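Local structure of malonate decarboxylase subunit alpha (Acinetobacter baumannii ATCC 17978, 6MPR) at residues Met165-Thr178 / Leu202-Ala216. The protein probably serves as the acyl-carrier-protein transferase subunit of malonate decarboxylase, the enzyme complex that converts malonate to acetate and carbon dioxide. Residues are numbered along the deposited sequence; the frame is centred on the assembly and turned at random.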
loop_
_atom_site.group_PDB
_atom_site.type_symbol
_atom_site.label_atom_id
_atom_site.label_comp_id
_atom_site.label_asym_id
_atom_site.label_seq_id
_atom_site.Cartn_x
_atom_site.Cartn_y
_atom_site.Cartn_z
ATOM N N MET A 165 1.877 -10.081 -25.374
ATOM C CA MET A 165 1.031 -10.156 -26.557
ATOM C C MET A 165 0.000 -9.039 -26.517
ATOM O O MET A 165 -0.464 -8.644 -25.443
ATOM C CB MET A 165 0.356 -11.537 -26.632
ATOM C CG MET A 165 -0.430 -11.799 -27.882
ATOM S SD MET A 165 -1.146 -13.463 -27.841
ATOM C CE MET A 165 0.162 -14.401 -28.641
ATOM N N ALA A 166 -0.320 -8.503 -27.690
ATOM C CA ALA A 166 -1.429 -7.575 -27.835
ATOM C C ALA A 166 -2.286 -8.010 -29.010
ATOM O O ALA A 166 -1.795 -8.618 -29.964
ATOM C CB ALA A 166 -0.968 -6.133 -28.064
ATOM N N ASP A 167 -3.574 -7.695 -28.929
ATOM C CA ASP A 167 -4.420 -7.781 -30.107
ATOM C C ASP A 167 -4.426 -6.406 -30.780
ATOM O O ASP A 167 -3.754 -5.478 -30.330
ATOM C CB ASP A 167 -5.817 -8.273 -29.734
ATOM C CG ASP A 167 -6.618 -7.264 -28.917
ATOM O OD1 ASP A 167 -6.212 -6.090 -28.774
ATOM O OD2 ASP A 167 -7.680 -7.663 -28.408
ATOM N N ARG A 168 -5.208 -6.256 -31.848
ATOM C CA ARG A 168 -5.174 -5.004 -32.597
ATOM C C ARG A 168 -6.047 -3.914 -31.986
ATOM O O ARG A 168 -6.091 -2.798 -32.519
ATOM C CB ARG A 168 -5.561 -5.252 -34.055
ATOM C CG ARG A 168 -4.550 -6.125 -34.768
ATOM C CD ARG A 168 -4.847 -6.215 -36.248
ATOM N NE ARG A 168 -3.794 -6.927 -36.952
ATOM C CZ ARG A 168 -2.732 -6.339 -37.497
ATOM N NH1 ARG A 168 -2.581 -5.020 -37.399
ATOM N NH2 ARG A 168 -1.819 -7.070 -38.123
ATOM N N GLN A 169 -6.720 -4.199 -30.880
ATOM C CA GLN A 169 -7.408 -3.165 -30.125
ATOM C C GLN A 169 -6.538 -2.565 -29.027
ATOM O O GLN A 169 -6.880 -1.504 -28.498
ATOM C CB GLN A 169 -8.688 -3.730 -29.504
ATOM C CG GLN A 169 -9.825 -3.898 -30.490
ATOM C CD GLN A 169 -10.377 -2.563 -30.931
ATOM O OE1 GLN A 169 -11.081 -1.898 -30.175
ATOM N NE2 GLN A 169 -10.041 -2.150 -32.151
ATOM N N GLY A 170 -5.438 -3.221 -28.670
ATOM C CA GLY A 170 -4.606 -2.779 -27.569
ATOM C C GLY A 170 -4.819 -3.500 -26.254
ATOM O O GLY A 170 -4.248 -3.078 -25.245
ATOM N N ASN A 171 -5.638 -4.550 -26.221
ATOM C CA ASN A 171 -5.642 -5.445 -25.065
ATOM C C ASN A 171 -4.270 -6.101 -24.917
ATOM O O ASN A 171 -3.695 -6.570 -25.899
ATOM C CB ASN A 171 -6.709 -6.529 -25.233
ATOM C CG ASN A 171 -8.121 -5.983 -25.190
ATOM O OD1 ASN A 171 -8.560 -5.449 -24.166
ATOM N ND2 ASN A 171 -8.859 -6.153 -26.289
ATOM N N ILE A 172 -3.745 -6.153 -23.686
ATOM C CA ILE A 172 -2.397 -6.649 -23.445
ATOM C C ILE A 172 -2.457 -7.881 -22.559
ATOM O O ILE A 172 -3.144 -7.893 -21.532
ATOM C CB ILE A 172 -1.477 -5.592 -22.788
ATOM C CG1 ILE A 172 -1.635 -4.215 -23.443
ATOM C CG2 ILE A 172 -0.026 -6.053 -22.895
ATOM C CD1 ILE A 172 -1.113 -4.142 -24.873
ATOM N N TYR A 173 -1.696 -8.897 -22.933
ATOM C CA TYR A 173 -1.380 -10.014 -22.051
ATOM C C TYR A 173 0.022 -9.797 -21.491
ATOM O O TYR A 173 0.988 -9.724 -22.260
ATOM C CB TYR A 173 -1.470 -11.339 -22.806
ATOM C CG TYR A 173 -0.973 -12.527 -22.014
ATOM C CD1 TYR A 173 -1.576 -12.877 -20.818
ATOM C CD2 TYR A 173 0.116 -13.279 -22.450
ATOM C CE1 TYR A 173 -1.114 -13.955 -20.075
ATOM C CE2 TYR A 173 0.588 -14.356 -21.723
ATOM C CZ TYR A 173 -0.039 -14.692 -20.534
ATOM O OH TYR A 173 0.421 -15.756 -19.793
ATOM N N THR A 174 0.128 -9.639 -20.163
ATOM C CA THR A 174 1.423 -9.507 -19.498
ATOM C C THR A 174 1.834 -10.743 -18.695
ATOM O O THR A 174 3.029 -10.912 -18.413
ATOM C CB THR A 174 1.425 -8.278 -18.567
ATOM O OG1 THR A 174 0.304 -8.330 -17.671
ATOM C CG2 THR A 174 1.323 -6.997 -19.366
ATOM N N GLY A 175 0.880 -11.588 -18.296
ATOM C CA GLY A 175 1.171 -12.922 -17.805
ATOM C C GLY A 175 2.014 -12.968 -16.542
ATOM O O GLY A 175 1.851 -12.153 -15.621
ATOM N N PRO A 176 2.937 -13.933 -16.476
ATOM C CA PRO A 176 3.808 -14.032 -15.289
ATOM C C PRO A 176 4.600 -12.768 -15.017
ATOM O O PRO A 176 4.959 -12.515 -13.864
ATOM C CB PRO A 176 4.740 -15.207 -15.623
ATOM C CG PRO A 176 3.953 -16.030 -16.626
ATOM C CD PRO A 176 3.149 -15.036 -17.432
ATOM N N SER A 177 4.859 -11.942 -16.032
ATOM C CA SER A 177 5.652 -10.735 -15.840
ATOM C C SER A 177 4.796 -9.477 -15.787
ATOM O O SER A 177 5.244 -8.400 -16.205
ATOM C CB SER A 177 6.721 -10.629 -16.929
ATOM O OG SER A 177 7.639 -11.676 -16.765
ATOM N N THR A 178 3.563 -9.599 -15.288
ATOM C CA THR A 178 2.703 -8.440 -15.082
ATOM C C THR A 178 3.405 -7.376 -14.234
ATOM O O THR A 178 3.443 -6.197 -14.607
ATOM C CB THR A 178 1.389 -8.896 -14.446
ATOM O OG1 THR A 178 0.655 -9.709 -15.390
ATOM C CG2 THR A 178 0.539 -7.699 -14.063
ATOM N N LEU A 202 2.006 -9.855 -31.890
ATOM C CA LEU A 202 0.718 -9.245 -32.195
ATOM C C LEU A 202 -0.235 -10.302 -32.742
ATOM O O LEU A 202 0.136 -11.058 -33.647
ATOM C CB LEU A 202 0.881 -8.122 -33.224
ATOM C CG LEU A 202 -0.363 -7.339 -33.638
ATOM C CD1 LEU A 202 -0.820 -6.433 -32.511
ATOM C CD2 LEU A 202 -0.073 -6.530 -34.899
ATOM N N VAL A 203 -1.456 -10.348 -32.200
ATOM C CA VAL A 203 -2.533 -11.173 -32.739
ATOM C C VAL A 203 -3.671 -10.262 -33.202
ATOM O O VAL A 203 -3.684 -9.060 -32.937
ATOM C CB VAL A 203 -3.045 -12.218 -31.725
ATOM C CG1 VAL A 203 -1.930 -13.142 -31.309
ATOM C CG2 VAL A 203 -3.648 -11.537 -30.530
ATOM N N ASP A 204 -4.627 -10.849 -33.932
ATOM C CA ASP A 204 -5.722 -10.044 -34.470
ATOM C C ASP A 204 -6.829 -9.817 -33.447
ATOM O O ASP A 204 -7.339 -8.697 -33.328
ATOM C CB ASP A 204 -6.305 -10.697 -35.725
ATOM C CG ASP A 204 -5.290 -10.837 -36.832
ATOM O OD1 ASP A 204 -4.406 -9.968 -36.933
ATOM O OD2 ASP A 204 -5.376 -11.815 -37.607
ATOM N N ASP A 205 -7.221 -10.850 -32.701
ATOM C CA ASP A 205 -8.446 -10.782 -31.922
ATOM C C ASP A 205 -8.166 -11.096 -30.467
ATOM O O ASP A 205 -7.248 -11.853 -30.150
ATOM C CB ASP A 205 -9.512 -11.746 -32.451
ATOM C CG ASP A 205 -10.847 -11.560 -31.755
ATOM O OD1 ASP A 205 -11.507 -10.525 -31.993
ATOM O OD2 ASP A 205 -11.225 -12.438 -30.953
ATOM N N VAL A 206 -8.990 -10.515 -29.589
ATOM C CA VAL A 206 -8.799 -10.652 -28.148
ATOM C C VAL A 206 -8.890 -12.112 -27.715
ATOM O O VAL A 206 -8.249 -12.521 -26.736
ATOM C CB VAL A 206 -9.819 -9.761 -27.401
ATOM C CG1 VAL A 206 -11.242 -10.206 -27.676
ATOM C CG2 VAL A 206 -9.523 -9.759 -25.910
ATOM N N SER A 207 -9.658 -12.921 -28.449
ATOM C CA SER A 207 -9.834 -14.331 -28.134
ATOM C C SER A 207 -8.550 -15.143 -28.285
ATOM O O SER A 207 -8.495 -16.265 -27.768
ATOM C CB SER A 207 -10.951 -14.910 -29.008
ATOM O OG SER A 207 -10.611 -14.862 -30.388
ATOM N N GLU A 208 -7.506 -14.618 -28.943
ATOM C CA GLU A 208 -6.259 -15.380 -28.967
ATOM C C GLU A 208 -5.376 -15.114 -27.753
ATOM O O GLU A 208 -4.455 -15.892 -27.495
ATOM C CB GLU A 208 -5.445 -15.106 -30.239
ATOM C CG GLU A 208 -4.350 -16.172 -30.462
ATOM C CD GLU A 208 -3.644 -16.106 -31.808
ATOM O OE1 GLU A 208 -4.087 -15.346 -32.698
ATOM O OE2 GLU A 208 -2.642 -16.841 -31.973
ATOM N N LEU A 209 -5.614 -14.028 -27.016
ATOM C CA LEU A 209 -4.787 -13.754 -25.854
ATOM C C LEU A 209 -5.072 -14.785 -24.769
ATOM O O LEU A 209 -6.226 -15.171 -24.568
ATOM C CB LEU A 209 -5.050 -12.360 -25.288
ATOM C CG LEU A 209 -4.935 -11.129 -26.179
ATOM C CD1 LEU A 209 -5.216 -9.882 -25.340
ATOM C CD2 LEU A 209 -3.576 -11.030 -26.770
ATOM N N PRO A 210 -4.051 -15.246 -24.058
ATOM C CA PRO A 210 -4.309 -16.131 -22.911
ATOM C C PRO A 210 -5.275 -15.509 -21.913
ATOM O O PRO A 210 -6.216 -16.171 -21.453
ATOM C CB PRO A 210 -2.904 -16.343 -22.339
ATOM C CG PRO A 210 -2.008 -16.252 -23.589
ATOM C CD PRO A 210 -2.617 -15.108 -24.356
ATOM N N ARG A 211 -5.086 -14.227 -21.618
ATOM C CA ARG A 211 -6.056 -13.424 -20.886
ATOM C C ARG A 211 -5.740 -11.964 -21.171
ATOM O O ARG A 211 -4.676 -11.634 -21.709
ATOM C CB ARG A 211 -6.000 -13.713 -19.387
ATOM C CG ARG A 211 -4.644 -13.371 -18.769
ATOM C CD ARG A 211 -4.613 -13.672 -17.265
ATOM N NE ARG A 211 -3.384 -13.189 -16.654
ATOM C CZ ARG A 211 -2.424 -13.962 -16.165
ATOM N NH1 ARG A 211 -2.554 -15.293 -16.199
ATOM N NH2 ARG A 211 -1.341 -13.400 -15.632
ATOM N N VAL A 212 -6.651 -11.084 -20.759
ATOM C CA VAL A 212 -6.433 -9.645 -20.824
ATOM C C VAL A 212 -5.971 -9.185 -19.449
ATOM O O VAL A 212 -6.725 -9.274 -18.472
ATOM C CB VAL A 212 -7.701 -8.885 -21.258
ATOM C CG1 VAL A 212 -7.420 -7.390 -21.278
ATOM C CG2 VAL A 212 -8.176 -9.353 -22.645
ATOM N N ASP A 213 -4.738 -8.694 -19.371
ATOM C CA ASP A 213 -4.210 -8.107 -18.144
ATOM C C ASP A 213 -4.336 -6.595 -18.118
ATOM O O ASP A 213 -4.498 -6.014 -17.036
ATOM C CB ASP A 213 -2.740 -8.485 -17.980
ATOM C CG ASP A 213 -2.551 -9.944 -17.633
ATOM O OD1 ASP A 213 -3.053 -10.354 -16.575
ATOM O OD2 ASP A 213 -1.902 -10.681 -18.399
ATOM N N ILE A 214 -4.243 -5.949 -19.280
ATOM C CA ILE A 214 -4.425 -4.510 -19.409
ATOM C C ILE A 214 -5.491 -4.323 -20.476
ATOM O O ILE A 214 -5.273 -4.693 -21.634
ATOM C CB ILE A 214 -3.136 -3.782 -19.834
ATOM C CG1 ILE A 214 -1.967 -4.086 -18.883
ATOM C CG2 ILE A 214 -3.392 -2.277 -19.951
ATOM C CD1 ILE A 214 -2.146 -3.532 -17.492
ATOM N N PRO A 215 -6.655 -3.751 -20.150
ATOM C CA PRO A 215 -7.700 -3.558 -21.166
ATOM C C PRO A 215 -7.313 -2.556 -22.242
ATOM O O PRO A 215 -6.574 -1.594 -22.006
ATOM C CB PRO A 215 -8.901 -3.031 -20.363
ATOM C CG PRO A 215 -8.545 -3.195 -18.909
ATOM C CD PRO A 215 -7.042 -3.229 -18.831
ATOM N N ALA A 216 -7.868 -2.790 -23.435
ATOM C CA ALA A 216 -7.624 -1.938 -24.595
ATOM C C ALA A 216 -7.884 -0.461 -24.300
ATOM O O ALA A 216 -7.191 0.417 -24.825
ATOM C CB ALA A 216 -8.505 -2.413 -25.755
HETATM O O HOH W 1 -9.893 -7.675 -30.196
HETATM O O HOH W 2 -1.937 -10.054 -37.957
#
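Asp213 OD2 takes the backbone N-H groups of both Thr174 (N to OD2 2.9 Å) and Gly175, the latter in an almost straight bond (179°); both donors approach from the same face of the carboxylate. Asp213 OD1 lies in the guanidinium plane of Arg211, forms a salt bridge with its NE (2.9 Å) and also pairs with Arg347, while Arg211 NH1 continues to Asp343. Ile172 O accepts from Asp213 N (2.8 Å) and Ile214 N, a classic beta bulge, and Ile172 N returns a bond to Ile214 O. Val203 N donates to Ala166 O (2.8 Å) where strand 201-202 pairs parallel with 165-166, in a small mixed sheet completed by 172-173. Just past the Asp167-Gly170 turn, Asn171 OD1 accepts Ala216 N from above the carbonyl plane (2.8 Å); ND2 donates to Asp167 OD2, while Asp167 OD1 accepts Gln169 N in an Asx turn. At the exposed rim Arg168 NE forms a salt bridge to Asp204 OD1 (3.1 Å). Pro210 CB lies over the Tyr173 ring in a CH-pi contact. Met165 runs extended to SD, against Leu209 CD2, and its chi3 bend (-91°) turns CE onto Val203 CG1. Charges probably balance within the Arg211/Asp213 network, whereas neutral N-H donors meet Asp167.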